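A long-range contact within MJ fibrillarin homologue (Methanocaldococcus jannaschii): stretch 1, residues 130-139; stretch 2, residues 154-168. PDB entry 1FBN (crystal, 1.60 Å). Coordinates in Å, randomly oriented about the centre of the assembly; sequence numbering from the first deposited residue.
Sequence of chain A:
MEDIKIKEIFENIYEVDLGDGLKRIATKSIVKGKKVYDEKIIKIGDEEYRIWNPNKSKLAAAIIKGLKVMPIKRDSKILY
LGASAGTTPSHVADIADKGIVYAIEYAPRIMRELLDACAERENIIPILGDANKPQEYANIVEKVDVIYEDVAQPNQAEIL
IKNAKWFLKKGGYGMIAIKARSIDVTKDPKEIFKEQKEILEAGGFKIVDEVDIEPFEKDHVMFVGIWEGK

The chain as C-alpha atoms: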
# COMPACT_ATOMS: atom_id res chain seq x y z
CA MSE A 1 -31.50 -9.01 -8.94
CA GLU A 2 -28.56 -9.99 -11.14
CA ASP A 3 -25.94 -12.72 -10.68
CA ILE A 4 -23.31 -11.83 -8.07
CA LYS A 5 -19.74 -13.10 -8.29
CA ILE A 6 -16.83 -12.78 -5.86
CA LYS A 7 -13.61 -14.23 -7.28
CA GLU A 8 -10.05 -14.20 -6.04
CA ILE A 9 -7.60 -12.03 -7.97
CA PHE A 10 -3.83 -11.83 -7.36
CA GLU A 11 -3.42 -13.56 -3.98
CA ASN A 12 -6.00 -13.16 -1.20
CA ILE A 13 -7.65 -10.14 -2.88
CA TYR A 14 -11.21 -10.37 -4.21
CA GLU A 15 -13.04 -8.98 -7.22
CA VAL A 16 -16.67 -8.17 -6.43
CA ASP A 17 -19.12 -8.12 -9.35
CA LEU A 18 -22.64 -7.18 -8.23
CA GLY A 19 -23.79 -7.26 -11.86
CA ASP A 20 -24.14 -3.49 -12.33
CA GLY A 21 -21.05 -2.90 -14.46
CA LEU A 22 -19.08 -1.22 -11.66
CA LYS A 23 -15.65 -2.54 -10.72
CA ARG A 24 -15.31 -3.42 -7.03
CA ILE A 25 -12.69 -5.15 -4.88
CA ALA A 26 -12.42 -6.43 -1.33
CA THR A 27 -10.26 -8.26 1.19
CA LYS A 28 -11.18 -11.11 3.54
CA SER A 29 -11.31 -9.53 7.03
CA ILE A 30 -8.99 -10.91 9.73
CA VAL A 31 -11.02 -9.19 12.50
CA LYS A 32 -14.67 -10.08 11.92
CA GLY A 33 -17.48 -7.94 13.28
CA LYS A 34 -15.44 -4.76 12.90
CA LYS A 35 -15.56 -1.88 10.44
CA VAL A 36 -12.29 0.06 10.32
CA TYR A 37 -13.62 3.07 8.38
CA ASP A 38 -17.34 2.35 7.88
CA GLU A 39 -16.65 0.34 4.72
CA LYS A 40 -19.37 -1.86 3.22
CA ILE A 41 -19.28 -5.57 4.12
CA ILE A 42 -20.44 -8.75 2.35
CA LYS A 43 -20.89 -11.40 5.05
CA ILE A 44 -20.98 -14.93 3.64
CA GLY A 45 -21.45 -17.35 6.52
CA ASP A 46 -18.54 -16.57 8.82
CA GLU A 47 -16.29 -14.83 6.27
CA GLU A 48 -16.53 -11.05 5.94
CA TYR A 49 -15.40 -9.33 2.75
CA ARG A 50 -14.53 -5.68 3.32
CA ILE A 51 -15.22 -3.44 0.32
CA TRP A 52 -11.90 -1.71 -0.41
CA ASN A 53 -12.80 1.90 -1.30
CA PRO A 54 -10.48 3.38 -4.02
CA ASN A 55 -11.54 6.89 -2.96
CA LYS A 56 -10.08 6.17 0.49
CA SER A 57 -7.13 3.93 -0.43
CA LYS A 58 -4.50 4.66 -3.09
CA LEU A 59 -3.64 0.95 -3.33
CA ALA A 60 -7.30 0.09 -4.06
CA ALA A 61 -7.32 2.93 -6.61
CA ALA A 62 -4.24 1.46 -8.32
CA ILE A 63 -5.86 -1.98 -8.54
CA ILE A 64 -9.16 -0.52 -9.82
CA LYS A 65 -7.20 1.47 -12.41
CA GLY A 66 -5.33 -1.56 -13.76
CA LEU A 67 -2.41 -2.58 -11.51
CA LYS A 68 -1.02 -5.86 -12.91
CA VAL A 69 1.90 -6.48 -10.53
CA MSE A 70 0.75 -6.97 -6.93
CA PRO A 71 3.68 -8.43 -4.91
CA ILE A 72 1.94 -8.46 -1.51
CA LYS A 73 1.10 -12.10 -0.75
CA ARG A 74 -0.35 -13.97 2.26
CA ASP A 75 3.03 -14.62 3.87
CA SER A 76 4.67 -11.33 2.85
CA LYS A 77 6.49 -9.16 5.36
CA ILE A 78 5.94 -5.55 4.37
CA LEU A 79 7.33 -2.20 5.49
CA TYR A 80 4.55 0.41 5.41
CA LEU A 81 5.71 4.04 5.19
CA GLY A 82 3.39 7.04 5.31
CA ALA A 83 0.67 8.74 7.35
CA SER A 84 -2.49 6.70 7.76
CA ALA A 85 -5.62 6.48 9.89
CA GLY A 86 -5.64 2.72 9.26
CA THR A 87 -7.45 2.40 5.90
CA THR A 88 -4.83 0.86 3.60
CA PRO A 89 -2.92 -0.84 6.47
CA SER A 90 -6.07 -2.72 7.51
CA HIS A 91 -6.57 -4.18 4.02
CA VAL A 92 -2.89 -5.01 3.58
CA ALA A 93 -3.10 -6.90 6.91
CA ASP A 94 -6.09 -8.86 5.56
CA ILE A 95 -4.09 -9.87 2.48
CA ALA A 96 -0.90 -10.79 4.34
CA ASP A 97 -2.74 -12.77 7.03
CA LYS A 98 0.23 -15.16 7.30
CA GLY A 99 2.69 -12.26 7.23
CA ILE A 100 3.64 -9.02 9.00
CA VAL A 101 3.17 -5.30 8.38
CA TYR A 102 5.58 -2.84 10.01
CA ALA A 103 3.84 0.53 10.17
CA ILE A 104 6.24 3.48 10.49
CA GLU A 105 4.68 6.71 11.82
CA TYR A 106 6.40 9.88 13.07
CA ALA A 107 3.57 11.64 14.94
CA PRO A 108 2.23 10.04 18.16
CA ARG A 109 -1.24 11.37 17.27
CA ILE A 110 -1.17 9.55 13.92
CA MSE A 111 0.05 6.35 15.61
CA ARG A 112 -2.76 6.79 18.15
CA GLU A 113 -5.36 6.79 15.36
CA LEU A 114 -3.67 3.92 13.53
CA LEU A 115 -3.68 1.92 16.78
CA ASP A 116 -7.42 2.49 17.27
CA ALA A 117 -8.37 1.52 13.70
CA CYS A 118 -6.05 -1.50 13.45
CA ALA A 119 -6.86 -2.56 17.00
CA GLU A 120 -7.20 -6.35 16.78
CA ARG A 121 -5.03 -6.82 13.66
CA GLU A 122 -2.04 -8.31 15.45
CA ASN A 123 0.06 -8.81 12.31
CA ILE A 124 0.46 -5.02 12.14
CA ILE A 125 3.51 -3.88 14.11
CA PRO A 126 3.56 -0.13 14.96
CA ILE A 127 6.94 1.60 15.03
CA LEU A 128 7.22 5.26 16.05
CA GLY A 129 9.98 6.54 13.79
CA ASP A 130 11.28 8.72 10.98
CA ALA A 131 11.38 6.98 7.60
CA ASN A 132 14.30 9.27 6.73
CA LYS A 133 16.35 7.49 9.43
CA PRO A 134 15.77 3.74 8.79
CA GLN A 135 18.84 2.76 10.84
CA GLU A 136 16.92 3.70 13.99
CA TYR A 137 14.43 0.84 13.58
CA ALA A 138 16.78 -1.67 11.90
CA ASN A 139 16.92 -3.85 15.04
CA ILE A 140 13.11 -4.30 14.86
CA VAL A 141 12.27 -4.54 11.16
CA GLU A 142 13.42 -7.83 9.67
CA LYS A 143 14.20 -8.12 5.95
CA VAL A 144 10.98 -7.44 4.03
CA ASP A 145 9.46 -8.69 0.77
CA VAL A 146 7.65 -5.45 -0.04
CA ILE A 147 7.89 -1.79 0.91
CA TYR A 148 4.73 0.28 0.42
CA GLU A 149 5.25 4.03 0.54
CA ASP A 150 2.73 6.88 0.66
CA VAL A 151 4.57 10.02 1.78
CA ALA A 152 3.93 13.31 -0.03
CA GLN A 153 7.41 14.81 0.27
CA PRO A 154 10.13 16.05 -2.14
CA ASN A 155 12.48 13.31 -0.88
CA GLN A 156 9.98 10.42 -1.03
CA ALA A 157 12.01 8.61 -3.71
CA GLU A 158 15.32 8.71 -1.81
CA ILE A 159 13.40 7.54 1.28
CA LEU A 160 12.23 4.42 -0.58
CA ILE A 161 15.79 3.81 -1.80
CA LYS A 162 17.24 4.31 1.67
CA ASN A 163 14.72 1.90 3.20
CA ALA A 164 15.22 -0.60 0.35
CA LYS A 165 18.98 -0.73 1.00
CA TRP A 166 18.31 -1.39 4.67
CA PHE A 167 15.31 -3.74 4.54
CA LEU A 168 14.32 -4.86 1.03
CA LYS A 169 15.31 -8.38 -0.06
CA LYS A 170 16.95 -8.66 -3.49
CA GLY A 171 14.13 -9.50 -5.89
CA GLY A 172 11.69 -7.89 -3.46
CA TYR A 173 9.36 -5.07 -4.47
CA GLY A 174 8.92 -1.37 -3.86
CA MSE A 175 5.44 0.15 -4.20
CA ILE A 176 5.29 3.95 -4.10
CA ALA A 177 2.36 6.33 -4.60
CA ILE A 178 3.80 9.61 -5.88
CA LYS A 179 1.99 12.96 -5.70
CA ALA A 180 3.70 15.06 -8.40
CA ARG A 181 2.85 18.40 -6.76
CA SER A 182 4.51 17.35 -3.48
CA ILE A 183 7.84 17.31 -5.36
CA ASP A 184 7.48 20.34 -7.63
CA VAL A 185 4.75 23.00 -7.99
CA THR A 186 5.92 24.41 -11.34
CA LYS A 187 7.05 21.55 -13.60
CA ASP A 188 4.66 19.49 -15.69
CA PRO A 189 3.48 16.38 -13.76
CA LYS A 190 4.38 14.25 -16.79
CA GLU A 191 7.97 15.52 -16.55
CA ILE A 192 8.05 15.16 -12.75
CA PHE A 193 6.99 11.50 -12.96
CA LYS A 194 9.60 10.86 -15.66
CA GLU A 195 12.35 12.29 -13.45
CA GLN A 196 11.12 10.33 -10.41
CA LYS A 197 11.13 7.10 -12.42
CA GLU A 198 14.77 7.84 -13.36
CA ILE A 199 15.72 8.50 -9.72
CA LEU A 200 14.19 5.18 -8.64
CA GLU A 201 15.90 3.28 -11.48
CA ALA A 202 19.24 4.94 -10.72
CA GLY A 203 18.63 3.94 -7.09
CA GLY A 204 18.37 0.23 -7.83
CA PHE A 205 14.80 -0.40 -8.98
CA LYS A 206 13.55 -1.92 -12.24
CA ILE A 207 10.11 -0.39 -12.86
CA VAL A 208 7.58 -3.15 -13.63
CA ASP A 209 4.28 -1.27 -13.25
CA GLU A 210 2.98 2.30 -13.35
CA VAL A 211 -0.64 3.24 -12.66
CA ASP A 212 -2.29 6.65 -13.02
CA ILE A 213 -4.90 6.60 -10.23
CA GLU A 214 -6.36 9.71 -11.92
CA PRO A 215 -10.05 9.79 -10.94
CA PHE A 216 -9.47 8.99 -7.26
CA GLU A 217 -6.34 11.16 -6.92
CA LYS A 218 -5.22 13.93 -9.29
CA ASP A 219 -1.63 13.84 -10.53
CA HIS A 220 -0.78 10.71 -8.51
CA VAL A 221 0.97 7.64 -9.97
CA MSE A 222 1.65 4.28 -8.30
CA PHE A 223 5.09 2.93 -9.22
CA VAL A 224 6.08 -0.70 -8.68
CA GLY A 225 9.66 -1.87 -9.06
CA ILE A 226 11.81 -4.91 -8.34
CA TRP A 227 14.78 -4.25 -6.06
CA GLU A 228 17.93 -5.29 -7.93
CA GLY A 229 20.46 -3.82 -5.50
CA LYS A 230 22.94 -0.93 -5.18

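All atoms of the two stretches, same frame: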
# COMPACT_ATOMS: atom_id res chain seq x y z
N ASP A 130 11.11 7.81 12.11
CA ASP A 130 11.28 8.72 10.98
C ASP A 130 11.79 7.86 9.83
O ASP A 130 12.88 7.30 9.91
CB ASP A 130 12.31 9.79 11.36
CG ASP A 130 12.53 10.84 10.27
OD1 ASP A 130 12.10 10.64 9.11
OD2 ASP A 130 13.16 11.87 10.58
N ALA A 131 11.00 7.78 8.76
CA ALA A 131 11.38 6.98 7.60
C ALA A 131 12.67 7.47 6.95
O ALA A 131 13.29 6.73 6.18
CB ALA A 131 10.26 6.95 6.58
N ASN A 132 13.07 8.69 7.27
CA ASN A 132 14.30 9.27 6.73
C ASN A 132 15.53 8.79 7.51
O ASN A 132 16.67 9.08 7.14
CB ASN A 132 14.21 10.80 6.74
CG ASN A 132 15.28 11.45 5.89
OD1 ASN A 132 15.55 11.01 4.76
ND2 ASN A 132 15.90 12.50 6.42
N LYS A 133 15.29 8.05 8.59
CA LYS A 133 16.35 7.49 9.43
C LYS A 133 16.01 6.03 9.70
O LYS A 133 15.69 5.65 10.83
CB LYS A 133 16.45 8.23 10.77
CG LYS A 133 16.70 9.73 10.67
CD LYS A 133 16.87 10.34 12.06
CE LYS A 133 16.53 11.82 12.08
NZ LYS A 133 17.30 12.62 11.09
N PRO A 134 16.08 5.17 8.66
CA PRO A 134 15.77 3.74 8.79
C PRO A 134 16.68 2.95 9.73
O PRO A 134 16.26 1.91 10.26
CB PRO A 134 15.86 3.24 7.35
CG PRO A 134 16.89 4.14 6.75
CD PRO A 134 16.49 5.49 7.29
N GLN A 135 17.89 3.44 9.96
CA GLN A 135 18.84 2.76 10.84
C GLN A 135 18.33 2.70 12.28
O GLN A 135 18.71 1.80 13.03
CB GLN A 135 20.22 3.43 10.81
CG GLN A 135 20.27 4.84 11.37
CD GLN A 135 19.83 5.91 10.37
OE1 GLN A 135 19.48 5.60 9.22
NE2 GLN A 135 19.87 7.16 10.80
N GLU A 136 17.47 3.64 12.64
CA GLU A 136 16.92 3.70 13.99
C GLU A 136 16.00 2.53 14.33
O GLU A 136 15.90 2.15 15.50
CB GLU A 136 16.22 5.04 14.24
CG GLU A 136 17.17 6.23 14.34
CD GLU A 136 16.48 7.50 14.82
OE1 GLU A 136 15.25 7.63 14.65
OE2 GLU A 136 17.17 8.39 15.36
N TYR A 137 15.32 1.98 13.34
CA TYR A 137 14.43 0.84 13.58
C TYR A 137 14.91 -0.46 12.92
O TYR A 137 14.15 -1.42 12.80
CB TYR A 137 12.98 1.17 13.18
CG TYR A 137 12.80 1.84 11.84
CD1 TYR A 137 12.71 1.09 10.67
CD2 TYR A 137 12.65 3.22 11.75
CE1 TYR A 137 12.48 1.70 9.44
CE2 TYR A 137 12.42 3.85 10.52
CZ TYR A 137 12.34 3.08 9.37
OH TYR A 137 12.10 3.69 8.15
N ALA A 138 16.19 -0.50 12.55
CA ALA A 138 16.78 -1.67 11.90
C ALA A 138 16.89 -2.91 12.80
O ALA A 138 17.05 -4.02 12.30
CB ALA A 138 18.13 -1.32 11.28
N ASN A 139 16.85 -2.72 14.12
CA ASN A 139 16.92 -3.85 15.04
C ASN A 139 15.51 -4.39 15.35
O ASN A 139 15.35 -5.27 16.20
CB ASN A 139 17.63 -3.47 16.35
CG ASN A 139 19.15 -3.52 16.24
OD1 ASN A 139 19.71 -4.04 15.27
ND2 ASN A 139 19.83 -2.99 17.25
N PRO A 154 9.17 15.90 -1.04
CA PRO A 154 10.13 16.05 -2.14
C PRO A 154 11.18 14.94 -2.16
O PRO A 154 11.71 14.61 -3.22
CB PRO A 154 10.79 17.39 -1.83
CG PRO A 154 9.72 18.14 -1.10
CD PRO A 154 9.18 17.09 -0.18
N ASN A 155 11.48 14.37 -1.00
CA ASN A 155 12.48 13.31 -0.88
C ASN A 155 11.90 11.90 -0.76
O ASN A 155 12.60 10.96 -0.38
CB ASN A 155 13.39 13.60 0.33
CG ASN A 155 12.64 13.56 1.67
OD1 ASN A 155 11.41 13.68 1.71
ND2 ASN A 155 13.38 13.40 2.76
N GLN A 156 10.62 11.73 -1.12
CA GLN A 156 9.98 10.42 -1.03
C GLN A 156 10.71 9.31 -1.78
O GLN A 156 10.79 8.18 -1.29
CB GLN A 156 8.51 10.51 -1.47
CG GLN A 156 8.30 10.95 -2.90
CD GLN A 156 6.84 11.21 -3.20
OE1 GLN A 156 6.06 10.28 -3.35
NE2 GLN A 156 6.47 12.48 -3.25
N ALA A 157 11.28 9.62 -2.95
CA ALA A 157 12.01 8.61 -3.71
C ALA A 157 13.27 8.14 -2.99
O ALA A 157 13.49 6.94 -2.84
CB ALA A 157 12.35 9.12 -5.12
N GLU A 158 14.09 9.08 -2.51
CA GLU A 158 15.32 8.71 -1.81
C GLU A 158 14.98 7.95 -0.53
O GLU A 158 15.76 7.10 -0.10
CB GLU A 158 16.20 9.93 -1.50
CG GLU A 158 15.70 10.82 -0.37
CD GLU A 158 16.80 11.67 0.25
OE1 GLU A 158 17.48 11.18 1.18
OE2 GLU A 158 16.99 12.83 -0.19
N ILE A 159 13.83 8.24 0.06
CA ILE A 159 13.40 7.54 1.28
C ILE A 159 13.15 6.07 0.96
O ILE A 159 13.53 5.20 1.73
CB ILE A 159 12.13 8.17 1.92
CG1 ILE A 159 12.47 9.51 2.59
CG2 ILE A 159 11.54 7.23 2.97
CD1 ILE A 159 11.26 10.21 3.19
N LEU A 160 12.51 5.80 -0.18
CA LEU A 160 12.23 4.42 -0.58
C LEU A 160 13.54 3.69 -0.83
O LEU A 160 13.69 2.54 -0.43
CB LEU A 160 11.37 4.37 -1.86
CG LEU A 160 10.97 2.98 -2.38
CD1 LEU A 160 9.99 2.32 -1.42
CD2 LEU A 160 10.34 3.08 -3.76
N ILE A 161 14.48 4.38 -1.48
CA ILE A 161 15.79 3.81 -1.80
C ILE A 161 16.57 3.52 -0.54
O ILE A 161 17.17 2.46 -0.41
CB ILE A 161 16.61 4.77 -2.72
CG1 ILE A 161 15.95 4.87 -4.10
CG2 ILE A 161 18.05 4.28 -2.85
CD1 ILE A 161 16.52 5.97 -4.96
N LYS A 162 16.54 4.46 0.40
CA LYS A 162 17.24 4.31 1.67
C LYS A 162 16.69 3.11 2.45
O LYS A 162 17.45 2.29 2.98
CB LYS A 162 17.10 5.59 2.50
CG LYS A 162 18.16 5.77 3.56
CD LYS A 162 17.95 7.05 4.36
CE LYS A 162 17.93 8.28 3.47
NZ LYS A 162 17.74 9.51 4.28
N ASN A 163 15.37 3.00 2.50
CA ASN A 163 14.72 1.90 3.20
C ASN A 163 14.89 0.56 2.48
O ASN A 163 14.91 -0.49 3.12
CB ASN A 163 13.24 2.21 3.43
CG ASN A 163 13.02 3.12 4.63
OD1 ASN A 163 12.75 2.64 5.73
ND2 ASN A 163 13.15 4.43 4.42
N ALA A 164 15.02 0.61 1.16
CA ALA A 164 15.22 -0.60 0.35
C ALA A 164 16.60 -1.18 0.64
O ALA A 164 16.75 -2.40 0.79
CB ALA A 164 15.06 -0.28 -1.13
N LYS A 165 17.61 -0.31 0.72
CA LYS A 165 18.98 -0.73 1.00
C LYS A 165 19.02 -1.43 2.35
O LYS A 165 19.63 -2.48 2.50
CB LYS A 165 19.93 0.47 1.05
CG LYS A 165 20.23 1.16 -0.28
CD LYS A 165 21.13 2.37 -0.02
CE LYS A 165 21.39 3.21 -1.27
NZ LYS A 165 22.27 2.51 -2.24
N TRP A 166 18.35 -0.84 3.33
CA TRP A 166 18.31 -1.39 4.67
C TRP A 166 17.47 -2.65 4.86
O TRP A 166 17.95 -3.63 5.42
CB TRP A 166 17.82 -0.33 5.67
CG TRP A 166 18.88 0.61 6.11
CD1 TRP A 166 19.21 1.80 5.54
CD2 TRP A 166 19.79 0.42 7.21
NE1 TRP A 166 20.27 2.37 6.21
CE2 TRP A 166 20.65 1.54 7.24
CE3 TRP A 166 19.97 -0.59 8.17
CZ2 TRP A 166 21.66 1.69 8.19
CZ3 TRP A 166 20.98 -0.45 9.11
CH2 TRP A 166 21.81 0.69 9.12
N PHE A 167 16.24 -2.64 4.33
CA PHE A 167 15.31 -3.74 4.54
C PHE A 167 14.80 -4.60 3.38
O PHE A 167 14.36 -5.73 3.60
CB PHE A 167 14.09 -3.21 5.29
CG PHE A 167 14.43 -2.35 6.46
CD1 PHE A 167 15.04 -2.89 7.59
CD2 PHE A 167 14.18 -0.98 6.43
CE1 PHE A 167 15.40 -2.08 8.66
CE2 PHE A 167 14.54 -0.17 7.50
CZ PHE A 167 15.15 -0.72 8.62
N LEU A 168 14.85 -4.10 2.15
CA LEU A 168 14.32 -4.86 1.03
C LEU A 168 15.19 -5.99 0.47
O LEU A 168 16.33 -5.77 0.07
CB LEU A 168 13.86 -3.92 -0.08
CG LEU A 168 12.90 -4.49 -1.13
CD1 LEU A 168 11.71 -5.16 -0.46
CD2 LEU A 168 12.45 -3.36 -2.03

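The most striking feature of this contact is a single buried amide, Asn-163, that ties a turn, a tyrosine and its own helix together. Its ND2 donates to Ala-131 O at 2.9 Å and also to Ile-159 O, one helical turn back, at 2.8 Å, while its OD1 accepts a hydrogen bond from Tyr-137 OH at 2.7 Å. Both ends of the amide are thus used, a sound way to place a polar group in a buried position. Ile-159 O also receives the backbone bond from Asn-163 N at 3.0 Å, so this carbonyl accepts from both the backbone and the side chain of Asn-163.

The backbones meet as an irregular segment laid on a helix. In stretch 1 a type I turn from Asp-130 to Lys-133, closed by Lys-133 N to Asp-130 O at 2.8 Å, leads into a short 3-10 segment, 134-136. Asp-130 OD1 takes the amide hydrogen of Asn-132 N at 2.9 Å and so braces the turn from within. Against it lies the helix 156-167, whose Ile-159, Lys-162, Asn-163, Trp-166 and Phe-167 supply most of the contact, the spacing expected of one helical side. Asn-132 comes nearest Ile-159 and Pro-134 nearest Asn-163, so both chains advance in the same sense.

At the turn, the ammonium of Lys-162 is held by one residue twice: NZ donates to Asn-132 OD1 at 2.7 Å and to Asn-132 O at 3.1 Å. A salt bridge within the helix, Lys-162 NZ to Glu-158 OE1 at 3.5 Å, adds charge compensation. Nearby, Ala-131 CB rests 3.8 Å from Ile-159 CG2, a small apolar contact beside the hydrogen bond from Asn-163 ND2 to Ala-131 O.

Farther along, the chemistry becomes apolar and aromatic. Pro-134 points toward the helix and touches both of its aromatic residues, CG lying 3.5 Å from Trp-166 CD1 and CB 3.7 Å from Phe-167 CE2. Gln-135 packs through CA and CB: CA sits over the face of the Trp-166 six-membered ring, 4.0 Å from its centroid, a CH-pi contact, and CB lies 3.5 Å from Trp-166 CZ2. Ala-138 places CB 3.7 Å from Trp-166 CZ3 and 3.9 Å from Phe-167 CE1. The Tyr-137 and Phe-167 rings run nearly parallel, at 17°, but are slid apart with centroids 5.5 Å away, so they touch through Tyr-137 CE1 and Phe-167 CE2 at 3.4 Å with little overlap. Tyr-137 therefore serves twice, its ring packing against Phe-167 while its hydroxyl satisfies Asn-163.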